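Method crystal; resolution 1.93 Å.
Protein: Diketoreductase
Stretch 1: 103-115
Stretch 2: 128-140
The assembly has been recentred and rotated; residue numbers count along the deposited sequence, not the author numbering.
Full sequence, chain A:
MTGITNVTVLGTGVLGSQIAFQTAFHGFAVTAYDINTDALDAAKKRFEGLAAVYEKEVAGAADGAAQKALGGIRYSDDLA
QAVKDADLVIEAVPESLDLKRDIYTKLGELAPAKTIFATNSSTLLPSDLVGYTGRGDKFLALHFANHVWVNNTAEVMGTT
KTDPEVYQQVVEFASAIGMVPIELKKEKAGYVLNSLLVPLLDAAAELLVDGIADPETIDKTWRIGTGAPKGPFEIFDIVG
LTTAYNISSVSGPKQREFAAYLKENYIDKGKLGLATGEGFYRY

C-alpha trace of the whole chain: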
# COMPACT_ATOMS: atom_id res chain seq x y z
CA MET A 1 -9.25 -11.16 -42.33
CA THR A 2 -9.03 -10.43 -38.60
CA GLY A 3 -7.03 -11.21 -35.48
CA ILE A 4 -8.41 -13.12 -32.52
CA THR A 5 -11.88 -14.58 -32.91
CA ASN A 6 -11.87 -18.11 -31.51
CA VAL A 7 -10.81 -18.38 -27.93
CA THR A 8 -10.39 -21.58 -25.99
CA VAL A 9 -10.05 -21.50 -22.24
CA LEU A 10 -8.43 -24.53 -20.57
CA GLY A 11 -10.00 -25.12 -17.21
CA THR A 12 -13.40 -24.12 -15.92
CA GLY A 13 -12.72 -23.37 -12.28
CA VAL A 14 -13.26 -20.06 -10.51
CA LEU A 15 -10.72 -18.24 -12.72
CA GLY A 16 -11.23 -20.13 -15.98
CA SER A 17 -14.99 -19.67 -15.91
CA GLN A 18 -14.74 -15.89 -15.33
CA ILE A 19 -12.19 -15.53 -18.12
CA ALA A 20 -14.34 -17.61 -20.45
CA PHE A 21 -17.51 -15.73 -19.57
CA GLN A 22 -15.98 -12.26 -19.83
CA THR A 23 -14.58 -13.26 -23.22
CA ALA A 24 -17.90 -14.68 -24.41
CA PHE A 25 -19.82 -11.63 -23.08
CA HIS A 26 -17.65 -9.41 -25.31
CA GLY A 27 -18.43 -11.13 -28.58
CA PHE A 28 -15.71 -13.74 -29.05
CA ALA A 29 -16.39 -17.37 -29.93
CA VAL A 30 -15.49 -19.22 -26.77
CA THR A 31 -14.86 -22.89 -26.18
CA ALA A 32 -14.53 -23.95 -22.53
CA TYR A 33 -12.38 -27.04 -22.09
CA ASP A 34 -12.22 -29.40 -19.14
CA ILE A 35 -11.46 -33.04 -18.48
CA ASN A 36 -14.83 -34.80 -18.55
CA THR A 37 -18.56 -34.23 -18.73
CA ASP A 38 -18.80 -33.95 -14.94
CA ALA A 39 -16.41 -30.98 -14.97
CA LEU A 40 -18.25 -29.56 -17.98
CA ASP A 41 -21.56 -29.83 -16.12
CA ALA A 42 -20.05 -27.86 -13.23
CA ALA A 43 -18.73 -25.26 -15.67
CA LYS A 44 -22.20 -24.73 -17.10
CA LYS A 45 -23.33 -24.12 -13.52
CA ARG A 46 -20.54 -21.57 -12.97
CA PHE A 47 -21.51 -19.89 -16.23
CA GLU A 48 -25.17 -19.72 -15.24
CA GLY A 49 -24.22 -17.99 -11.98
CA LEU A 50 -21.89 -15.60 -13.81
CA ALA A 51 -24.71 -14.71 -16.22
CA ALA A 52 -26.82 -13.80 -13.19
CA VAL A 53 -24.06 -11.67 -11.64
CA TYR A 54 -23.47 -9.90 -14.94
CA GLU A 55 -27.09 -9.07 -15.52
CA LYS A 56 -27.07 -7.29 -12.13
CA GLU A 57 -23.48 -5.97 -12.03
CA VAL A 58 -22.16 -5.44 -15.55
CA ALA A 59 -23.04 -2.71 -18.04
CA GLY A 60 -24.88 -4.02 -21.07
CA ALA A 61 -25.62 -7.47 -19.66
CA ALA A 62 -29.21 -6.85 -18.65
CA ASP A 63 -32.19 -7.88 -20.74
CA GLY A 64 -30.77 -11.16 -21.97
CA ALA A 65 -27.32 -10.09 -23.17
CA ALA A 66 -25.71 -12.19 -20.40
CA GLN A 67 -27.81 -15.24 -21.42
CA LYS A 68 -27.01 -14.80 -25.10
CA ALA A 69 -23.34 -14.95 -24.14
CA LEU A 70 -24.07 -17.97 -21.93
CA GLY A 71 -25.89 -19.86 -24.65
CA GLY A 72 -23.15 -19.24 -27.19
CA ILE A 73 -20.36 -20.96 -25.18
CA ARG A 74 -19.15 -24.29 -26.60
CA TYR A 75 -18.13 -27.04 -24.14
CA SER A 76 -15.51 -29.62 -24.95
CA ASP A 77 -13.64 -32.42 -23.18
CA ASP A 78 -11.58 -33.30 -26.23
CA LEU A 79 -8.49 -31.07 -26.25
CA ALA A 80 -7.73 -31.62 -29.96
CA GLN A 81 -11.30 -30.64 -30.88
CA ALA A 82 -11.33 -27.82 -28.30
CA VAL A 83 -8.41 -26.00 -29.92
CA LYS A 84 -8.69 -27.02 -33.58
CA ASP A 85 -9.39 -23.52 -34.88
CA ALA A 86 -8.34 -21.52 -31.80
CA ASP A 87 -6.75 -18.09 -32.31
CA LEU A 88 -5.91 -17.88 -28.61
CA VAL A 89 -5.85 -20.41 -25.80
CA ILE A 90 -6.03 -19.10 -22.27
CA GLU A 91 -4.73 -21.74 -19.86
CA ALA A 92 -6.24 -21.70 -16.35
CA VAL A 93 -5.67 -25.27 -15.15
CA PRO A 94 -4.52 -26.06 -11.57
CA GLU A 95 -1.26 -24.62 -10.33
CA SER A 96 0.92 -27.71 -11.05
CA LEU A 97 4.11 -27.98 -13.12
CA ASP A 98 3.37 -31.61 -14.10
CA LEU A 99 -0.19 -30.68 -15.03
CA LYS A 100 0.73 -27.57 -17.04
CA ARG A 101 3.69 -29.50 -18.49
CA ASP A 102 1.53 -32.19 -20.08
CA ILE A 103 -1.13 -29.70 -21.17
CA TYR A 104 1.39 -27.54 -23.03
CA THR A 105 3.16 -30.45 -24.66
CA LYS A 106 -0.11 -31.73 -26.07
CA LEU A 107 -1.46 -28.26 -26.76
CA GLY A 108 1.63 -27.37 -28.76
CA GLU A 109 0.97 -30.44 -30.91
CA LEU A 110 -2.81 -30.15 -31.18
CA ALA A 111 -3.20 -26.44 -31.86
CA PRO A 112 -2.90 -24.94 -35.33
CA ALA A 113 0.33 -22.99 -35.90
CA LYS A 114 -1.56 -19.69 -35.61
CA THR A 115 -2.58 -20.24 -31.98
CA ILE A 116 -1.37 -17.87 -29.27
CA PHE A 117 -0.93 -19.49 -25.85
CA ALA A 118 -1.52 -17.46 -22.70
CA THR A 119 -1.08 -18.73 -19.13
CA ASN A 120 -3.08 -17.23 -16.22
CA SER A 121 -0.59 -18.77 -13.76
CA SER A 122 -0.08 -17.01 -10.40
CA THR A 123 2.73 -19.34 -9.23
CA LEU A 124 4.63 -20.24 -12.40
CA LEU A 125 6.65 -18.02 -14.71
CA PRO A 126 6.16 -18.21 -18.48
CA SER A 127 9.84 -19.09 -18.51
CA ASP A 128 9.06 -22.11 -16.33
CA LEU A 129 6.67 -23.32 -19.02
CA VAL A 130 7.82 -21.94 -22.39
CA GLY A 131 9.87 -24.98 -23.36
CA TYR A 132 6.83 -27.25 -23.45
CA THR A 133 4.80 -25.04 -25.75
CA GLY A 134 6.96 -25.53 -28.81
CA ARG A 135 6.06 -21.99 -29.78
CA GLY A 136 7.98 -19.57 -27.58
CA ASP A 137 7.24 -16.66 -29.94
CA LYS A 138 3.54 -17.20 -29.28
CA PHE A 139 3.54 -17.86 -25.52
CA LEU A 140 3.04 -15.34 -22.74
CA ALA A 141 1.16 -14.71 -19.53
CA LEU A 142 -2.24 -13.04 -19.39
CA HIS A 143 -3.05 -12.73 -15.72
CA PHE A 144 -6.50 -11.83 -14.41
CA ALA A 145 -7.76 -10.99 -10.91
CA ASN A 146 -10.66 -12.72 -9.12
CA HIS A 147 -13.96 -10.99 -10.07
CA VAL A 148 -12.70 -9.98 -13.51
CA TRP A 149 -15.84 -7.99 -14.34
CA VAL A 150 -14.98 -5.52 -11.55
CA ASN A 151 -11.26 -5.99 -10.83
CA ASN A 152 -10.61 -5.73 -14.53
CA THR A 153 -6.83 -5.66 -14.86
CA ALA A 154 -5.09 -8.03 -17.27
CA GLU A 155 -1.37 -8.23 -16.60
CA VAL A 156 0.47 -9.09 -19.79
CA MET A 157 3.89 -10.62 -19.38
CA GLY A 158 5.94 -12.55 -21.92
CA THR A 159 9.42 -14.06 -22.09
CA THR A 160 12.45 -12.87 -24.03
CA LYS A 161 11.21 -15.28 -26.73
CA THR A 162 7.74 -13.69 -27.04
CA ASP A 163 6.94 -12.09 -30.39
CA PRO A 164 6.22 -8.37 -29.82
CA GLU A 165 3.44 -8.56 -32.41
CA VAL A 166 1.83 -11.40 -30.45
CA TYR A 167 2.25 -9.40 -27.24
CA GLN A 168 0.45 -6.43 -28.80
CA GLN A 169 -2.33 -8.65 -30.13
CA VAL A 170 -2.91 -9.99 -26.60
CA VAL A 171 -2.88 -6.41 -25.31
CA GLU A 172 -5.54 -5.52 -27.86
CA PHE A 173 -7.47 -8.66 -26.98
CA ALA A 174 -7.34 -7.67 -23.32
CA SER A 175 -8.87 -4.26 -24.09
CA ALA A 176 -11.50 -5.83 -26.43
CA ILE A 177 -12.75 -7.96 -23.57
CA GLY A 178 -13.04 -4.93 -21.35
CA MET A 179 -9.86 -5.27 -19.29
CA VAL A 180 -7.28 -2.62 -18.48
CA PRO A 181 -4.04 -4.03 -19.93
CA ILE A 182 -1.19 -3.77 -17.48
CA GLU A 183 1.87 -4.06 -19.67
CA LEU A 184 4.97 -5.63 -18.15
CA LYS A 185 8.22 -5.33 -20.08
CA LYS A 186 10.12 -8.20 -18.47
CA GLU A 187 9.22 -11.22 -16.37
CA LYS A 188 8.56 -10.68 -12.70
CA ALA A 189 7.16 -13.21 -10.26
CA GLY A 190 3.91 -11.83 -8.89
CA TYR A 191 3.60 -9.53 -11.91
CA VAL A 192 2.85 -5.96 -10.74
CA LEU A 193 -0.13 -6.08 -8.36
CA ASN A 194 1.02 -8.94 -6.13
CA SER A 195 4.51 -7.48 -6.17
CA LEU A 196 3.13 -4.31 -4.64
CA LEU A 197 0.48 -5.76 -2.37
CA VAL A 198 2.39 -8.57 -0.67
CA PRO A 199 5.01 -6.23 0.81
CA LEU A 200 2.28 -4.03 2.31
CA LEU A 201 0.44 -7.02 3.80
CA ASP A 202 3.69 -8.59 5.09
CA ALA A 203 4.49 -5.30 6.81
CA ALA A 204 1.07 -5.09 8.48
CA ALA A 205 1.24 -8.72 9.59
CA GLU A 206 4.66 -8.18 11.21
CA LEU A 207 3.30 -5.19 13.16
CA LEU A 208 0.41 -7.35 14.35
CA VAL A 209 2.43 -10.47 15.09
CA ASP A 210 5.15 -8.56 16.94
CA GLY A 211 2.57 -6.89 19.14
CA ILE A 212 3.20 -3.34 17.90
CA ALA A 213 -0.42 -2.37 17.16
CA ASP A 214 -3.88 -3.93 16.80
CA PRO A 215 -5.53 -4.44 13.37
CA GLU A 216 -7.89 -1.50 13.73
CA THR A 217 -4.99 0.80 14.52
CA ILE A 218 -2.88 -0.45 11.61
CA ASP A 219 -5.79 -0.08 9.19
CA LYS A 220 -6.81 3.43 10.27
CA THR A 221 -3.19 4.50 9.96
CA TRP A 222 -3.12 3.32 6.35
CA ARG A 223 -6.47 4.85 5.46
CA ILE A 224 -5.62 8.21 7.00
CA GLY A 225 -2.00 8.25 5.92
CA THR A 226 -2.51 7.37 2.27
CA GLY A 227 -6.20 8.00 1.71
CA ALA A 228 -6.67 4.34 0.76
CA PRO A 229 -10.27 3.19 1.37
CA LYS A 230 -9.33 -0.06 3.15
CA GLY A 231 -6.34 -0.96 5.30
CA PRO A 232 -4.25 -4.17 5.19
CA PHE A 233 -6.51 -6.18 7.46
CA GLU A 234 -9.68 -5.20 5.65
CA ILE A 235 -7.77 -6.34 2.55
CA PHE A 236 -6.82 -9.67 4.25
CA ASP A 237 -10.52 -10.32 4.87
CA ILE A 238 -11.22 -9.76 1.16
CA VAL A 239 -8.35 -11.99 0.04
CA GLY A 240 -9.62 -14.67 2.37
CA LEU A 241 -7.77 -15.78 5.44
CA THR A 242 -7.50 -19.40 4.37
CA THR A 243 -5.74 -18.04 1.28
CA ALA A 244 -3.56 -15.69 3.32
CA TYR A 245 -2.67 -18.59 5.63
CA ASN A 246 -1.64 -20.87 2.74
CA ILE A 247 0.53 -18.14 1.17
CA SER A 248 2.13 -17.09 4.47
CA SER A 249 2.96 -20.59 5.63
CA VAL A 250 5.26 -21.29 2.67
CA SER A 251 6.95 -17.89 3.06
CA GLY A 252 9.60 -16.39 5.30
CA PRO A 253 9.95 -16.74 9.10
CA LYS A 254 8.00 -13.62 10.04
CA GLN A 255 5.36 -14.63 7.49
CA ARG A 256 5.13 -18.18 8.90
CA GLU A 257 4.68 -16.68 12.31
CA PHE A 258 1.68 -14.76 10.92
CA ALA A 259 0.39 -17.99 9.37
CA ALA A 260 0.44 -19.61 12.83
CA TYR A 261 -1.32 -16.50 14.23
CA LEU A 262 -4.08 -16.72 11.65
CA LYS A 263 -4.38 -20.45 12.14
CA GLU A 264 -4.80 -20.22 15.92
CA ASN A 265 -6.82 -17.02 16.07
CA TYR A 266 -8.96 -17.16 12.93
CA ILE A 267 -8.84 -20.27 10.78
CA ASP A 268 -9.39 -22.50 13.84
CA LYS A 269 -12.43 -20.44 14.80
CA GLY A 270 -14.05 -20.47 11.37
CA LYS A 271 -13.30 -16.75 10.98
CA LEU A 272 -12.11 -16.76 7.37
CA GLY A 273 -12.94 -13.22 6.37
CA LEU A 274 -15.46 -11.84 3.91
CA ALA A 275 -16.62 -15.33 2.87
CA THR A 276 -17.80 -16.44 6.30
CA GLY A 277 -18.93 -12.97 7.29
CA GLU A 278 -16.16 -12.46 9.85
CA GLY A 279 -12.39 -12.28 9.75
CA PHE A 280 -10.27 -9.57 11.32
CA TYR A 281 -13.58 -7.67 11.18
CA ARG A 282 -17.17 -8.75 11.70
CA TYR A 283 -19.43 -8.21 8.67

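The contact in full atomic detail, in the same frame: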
# COMPACT_ATOMS: atom_id res chain seq x y z
N ILE A 103 -0.24 -30.55 -20.38
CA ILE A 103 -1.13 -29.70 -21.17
C ILE A 103 -0.39 -29.00 -22.30
O ILE A 103 -0.79 -29.11 -23.46
CB ILE A 103 -1.86 -28.66 -20.30
CG1 ILE A 103 -2.93 -29.34 -19.46
CG2 ILE A 103 -2.48 -27.57 -21.16
CD1 ILE A 103 -4.02 -30.00 -20.29
N TYR A 104 0.69 -28.29 -21.99
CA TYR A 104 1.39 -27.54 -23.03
C TYR A 104 2.06 -28.41 -24.07
O TYR A 104 2.16 -28.02 -25.23
CB TYR A 104 2.39 -26.52 -22.46
CG TYR A 104 1.69 -25.33 -21.86
CD1 TYR A 104 1.08 -24.37 -22.68
CD2 TYR A 104 1.64 -25.15 -20.48
CE1 TYR A 104 0.43 -23.27 -22.13
CE2 TYR A 104 0.98 -24.05 -19.92
CZ TYR A 104 0.39 -23.12 -20.76
OH TYR A 104 -0.25 -22.03 -20.23
N THR A 105 2.53 -29.58 -23.67
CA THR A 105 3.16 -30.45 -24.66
C THR A 105 2.15 -30.93 -25.69
O THR A 105 2.42 -30.94 -26.89
CB THR A 105 3.87 -31.62 -24.00
OG1 THR A 105 4.91 -31.10 -23.17
CG2 THR A 105 4.50 -32.52 -25.06
N LYS A 106 0.97 -31.31 -25.21
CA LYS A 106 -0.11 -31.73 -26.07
C LYS A 106 -0.61 -30.54 -26.87
O LYS A 106 -0.74 -30.60 -28.10
CB LYS A 106 -1.25 -32.28 -25.22
CG LYS A 106 -0.85 -33.44 -24.36
CD LYS A 106 -1.94 -33.78 -23.37
CE LYS A 106 -1.49 -34.87 -22.43
NZ LYS A 106 -2.54 -35.16 -21.42
N LEU A 107 -0.88 -29.44 -26.16
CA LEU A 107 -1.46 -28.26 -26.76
C LEU A 107 -0.59 -27.80 -27.93
O LEU A 107 -1.09 -27.48 -29.01
CB LEU A 107 -1.59 -27.14 -25.71
CG LEU A 107 -2.38 -25.88 -26.07
CD1 LEU A 107 -3.86 -26.22 -26.26
CD2 LEU A 107 -2.21 -24.84 -24.96
N GLY A 108 0.72 -27.78 -27.70
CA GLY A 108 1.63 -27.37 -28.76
C GLY A 108 1.50 -28.22 -30.00
O GLY A 108 1.72 -27.74 -31.12
N GLU A 109 1.14 -29.49 -29.81
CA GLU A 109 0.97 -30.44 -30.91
C GLU A 109 -0.40 -30.28 -31.56
O GLU A 109 -0.52 -30.27 -32.78
CB GLU A 109 1.11 -31.88 -30.40
CG GLU A 109 2.45 -32.20 -29.77
CD GLU A 109 2.52 -33.62 -29.21
OE1 GLU A 109 1.46 -34.29 -29.14
OE2 GLU A 109 3.63 -34.06 -28.85
N LEU A 110 -1.42 -30.14 -30.72
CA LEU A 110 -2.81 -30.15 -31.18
C LEU A 110 -3.28 -28.83 -31.80
O LEU A 110 -4.19 -28.82 -32.63
CB LEU A 110 -3.72 -30.55 -30.03
CG LEU A 110 -3.36 -31.89 -29.37
CD1 LEU A 110 -4.30 -32.18 -28.22
CD2 LEU A 110 -3.42 -33.00 -30.41
N ALA A 111 -2.69 -27.71 -31.40
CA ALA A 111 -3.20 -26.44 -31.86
C ALA A 111 -2.61 -26.01 -33.20
O ALA A 111 -1.43 -26.25 -33.48
CB ALA A 111 -2.94 -25.35 -30.81
N PRO A 112 -3.44 -25.39 -34.05
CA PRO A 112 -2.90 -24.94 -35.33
C PRO A 112 -1.76 -23.94 -35.10
O PRO A 112 -1.68 -23.31 -34.04
CB PRO A 112 -4.10 -24.30 -36.02
CG PRO A 112 -5.01 -23.90 -34.91
CD PRO A 112 -4.82 -24.94 -33.84
N ALA A 113 -0.86 -23.81 -36.07
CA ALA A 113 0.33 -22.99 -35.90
C ALA A 113 0.02 -21.55 -35.49
O ALA A 113 0.85 -20.87 -34.88
CB ALA A 113 1.18 -23.02 -37.16
N LYS A 114 -1.18 -21.08 -35.83
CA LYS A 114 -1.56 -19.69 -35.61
C LYS A 114 -1.80 -19.36 -34.13
O LYS A 114 -1.76 -18.19 -33.74
CB LYS A 114 -2.83 -19.35 -36.38
CG LYS A 114 -4.02 -20.21 -35.99
CD LYS A 114 -5.31 -19.62 -36.54
CE LYS A 114 -6.49 -20.47 -36.09
NZ LYS A 114 -7.78 -19.92 -36.61
N THR A 115 -2.07 -20.40 -33.34
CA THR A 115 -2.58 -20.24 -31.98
C THR A 115 -1.62 -19.58 -30.98
O THR A 115 -0.50 -20.04 -30.76
CB THR A 115 -3.11 -21.58 -31.41
OG1 THR A 115 -4.15 -22.07 -32.27
CG2 THR A 115 -3.71 -21.38 -30.01
N ASP A 128 9.15 -20.77 -16.89
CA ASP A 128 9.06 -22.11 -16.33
C ASP A 128 8.38 -23.07 -17.31
O ASP A 128 8.57 -24.29 -17.23
CB ASP A 128 8.29 -22.12 -15.00
CG ASP A 128 9.05 -21.42 -13.88
OD1 ASP A 128 10.28 -21.27 -14.00
OD2 ASP A 128 8.42 -21.01 -12.88
N LEU A 129 7.59 -22.52 -18.22
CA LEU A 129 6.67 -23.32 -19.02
C LEU A 129 6.94 -23.23 -20.52
O LEU A 129 6.44 -24.06 -21.29
CB LEU A 129 5.23 -22.86 -18.73
CG LEU A 129 4.71 -22.93 -17.30
CD1 LEU A 129 3.38 -22.21 -17.17
CD2 LEU A 129 4.62 -24.37 -16.81
N VAL A 130 7.70 -22.23 -20.96
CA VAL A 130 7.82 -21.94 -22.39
C VAL A 130 8.33 -23.13 -23.21
O VAL A 130 7.87 -23.36 -24.33
CB VAL A 130 8.68 -20.69 -22.66
CG1 VAL A 130 10.05 -20.84 -22.02
CG2 VAL A 130 8.78 -20.43 -24.16
N GLY A 131 9.27 -23.87 -22.64
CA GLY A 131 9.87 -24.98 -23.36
C GLY A 131 8.90 -26.04 -23.85
O GLY A 131 9.13 -26.67 -24.88
N TYR A 132 7.81 -26.23 -23.12
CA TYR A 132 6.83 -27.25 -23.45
C TYR A 132 5.93 -26.81 -24.59
O TYR A 132 5.38 -27.65 -25.32
CB TYR A 132 5.96 -27.55 -22.24
CG TYR A 132 6.73 -27.84 -20.99
CD1 TYR A 132 7.83 -28.69 -21.01
CD2 TYR A 132 6.36 -27.28 -19.77
CE1 TYR A 132 8.55 -28.97 -19.85
CE2 TYR A 132 7.07 -27.55 -18.60
CZ TYR A 132 8.17 -28.39 -18.65
OH TYR A 132 8.87 -28.67 -17.50
N THR A 133 5.76 -25.51 -24.76
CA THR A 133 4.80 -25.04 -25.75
C THR A 133 5.22 -25.43 -27.16
O THR A 133 4.38 -25.84 -27.96
CB THR A 133 4.61 -23.51 -25.73
OG1 THR A 133 5.81 -22.86 -26.15
CG2 THR A 133 4.23 -23.05 -24.33
N GLY A 134 6.50 -25.30 -27.46
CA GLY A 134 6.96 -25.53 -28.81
C GLY A 134 6.75 -24.32 -29.69
O GLY A 134 7.01 -24.35 -30.90
N ARG A 135 6.23 -23.26 -29.08
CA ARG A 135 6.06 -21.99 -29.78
C ARG A 135 6.34 -20.81 -28.86
O ARG A 135 5.44 -20.05 -28.51
CB ARG A 135 4.68 -21.90 -30.43
CG ARG A 135 3.49 -21.99 -29.48
CD ARG A 135 2.17 -21.99 -30.27
NE ARG A 135 1.96 -23.26 -30.98
CZ ARG A 135 0.92 -23.53 -31.76
NH1 ARG A 135 -0.03 -22.64 -31.94
NH2 ARG A 135 0.83 -24.72 -32.36
N GLY A 136 7.60 -20.65 -28.47
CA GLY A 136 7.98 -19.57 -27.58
C GLY A 136 7.64 -18.17 -28.07
O GLY A 136 7.45 -17.25 -27.27
N ASP A 137 7.57 -17.98 -29.39
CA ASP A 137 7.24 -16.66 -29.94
C ASP A 137 5.76 -16.34 -29.75
O ASP A 137 5.34 -15.20 -29.94
CB ASP A 137 7.61 -16.58 -31.42
CG ASP A 137 6.91 -17.65 -32.25
OD1 ASP A 137 7.07 -18.85 -31.93
OD2 ASP A 137 6.20 -17.28 -33.20
N LYS A 138 4.98 -17.35 -29.38
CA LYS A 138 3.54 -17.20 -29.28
C LYS A 138 3.03 -17.54 -27.88
O LYS A 138 1.83 -17.81 -27.72
CB LYS A 138 2.83 -18.08 -30.31
CG LYS A 138 3.06 -17.67 -31.76
CD LYS A 138 2.32 -18.61 -32.70
CE LYS A 138 2.38 -18.14 -34.15
NZ LYS A 138 1.62 -16.87 -34.34
N PHE A 139 3.91 -17.52 -26.89
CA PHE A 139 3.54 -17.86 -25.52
C PHE A 139 3.82 -16.68 -24.60
O PHE A 139 4.88 -16.06 -24.67
CB PHE A 139 4.31 -19.08 -25.04
CG PHE A 139 3.99 -19.49 -23.65
CD1 PHE A 139 4.97 -19.55 -22.67
CD2 PHE A 139 2.68 -19.83 -23.30
CE1 PHE A 139 4.67 -19.94 -21.37
CE2 PHE A 139 2.36 -20.22 -22.01
CZ PHE A 139 3.37 -20.27 -21.03
N LEU A 140 2.85 -16.36 -23.76
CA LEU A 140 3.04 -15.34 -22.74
C LEU A 140 2.07 -15.54 -21.59
O LEU A 140 1.32 -16.52 -21.57
CB LEU A 140 2.90 -13.93 -23.34
CG LEU A 140 1.72 -13.64 -24.27
CD1 LEU A 140 0.39 -13.90 -23.57
CD2 LEU A 140 1.79 -12.22 -24.79

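Two short helical segments set the frame of this contact. The regular helix 103-110 and the weakly bonded, kinked helix of about 128-133 run at 38° to one another, with axes approaching to 8.0 Å. That is close for helices, and the backbones do nearly touch: the CA atoms of T105 and Y132 lie 5.0 Å apart, as do those of G108 and T133. Beyond the helices, the contact passes to the loop 111-115 and to the residues leading into the strand at 139.

A glycine lets the backbones come into contact here. G108 CA lies 3.2 Å from T133 O in a CA-H...O contact, and a CB on G108 would fall only 2.1 Å from that same oxygen, a clear clash. Nearby, Y104 O and Y132 O sit 3.2 Å apart; both are acceptors, so this is proximity without a bond. G134 is a glycine for a local reason: its positive phi would jam a CB against the carbonyl of T133.

The apolar packing centres on Y104, which points toward the other stretch and is buried. Its ring receives the edge of F139 on its face in an offset edge-to-face pair, with centroids 5.2 Å apart and planes at 71°. Around the same side chain, Y104 CE2 meets L129 CD1 at 4.1 Å, Y104 CD1 meets T133 CG2 at 3.8 Å, and Y104 CB packs on Y132 CB at 3.7 Å. The Y104 hydroxyl is hydrogen-bonded elsewhere in the structure, so the phenol can sit in this pocket with its polar end satisfied.

The polar half belongs to R135, whose guanidinium reads backbone carbonyls rather than an acidic side chain. R135 NH1 donates to P112 O at 2.8 Å and to T115 O at 2.9 Å, while R135 NH2 donates to A111 O at 3.0 Å; all three oxygens lie at the guanidinium edge, near its plane, where its N-H groups point. A weak bond from R135 NH2 to G108 O (3.4 Å) extends the grip into the last turn of the helix, and a second weak one from R135 NH2 goes to P112 O (3.3 Å). P112 to T115 form a type I turn, closed by T115 N to P112 O at 3.0 Å, so P112 O serves both the turn and the arginine.

T133 helps fix the start of that arginine: its OG1 donates to V130 O at 2.8 Å and accepts from R135 N at 3.0 Å. Alongside, the K138 chain lies against the turn, with K138 CE 3.2 Å from A113 O.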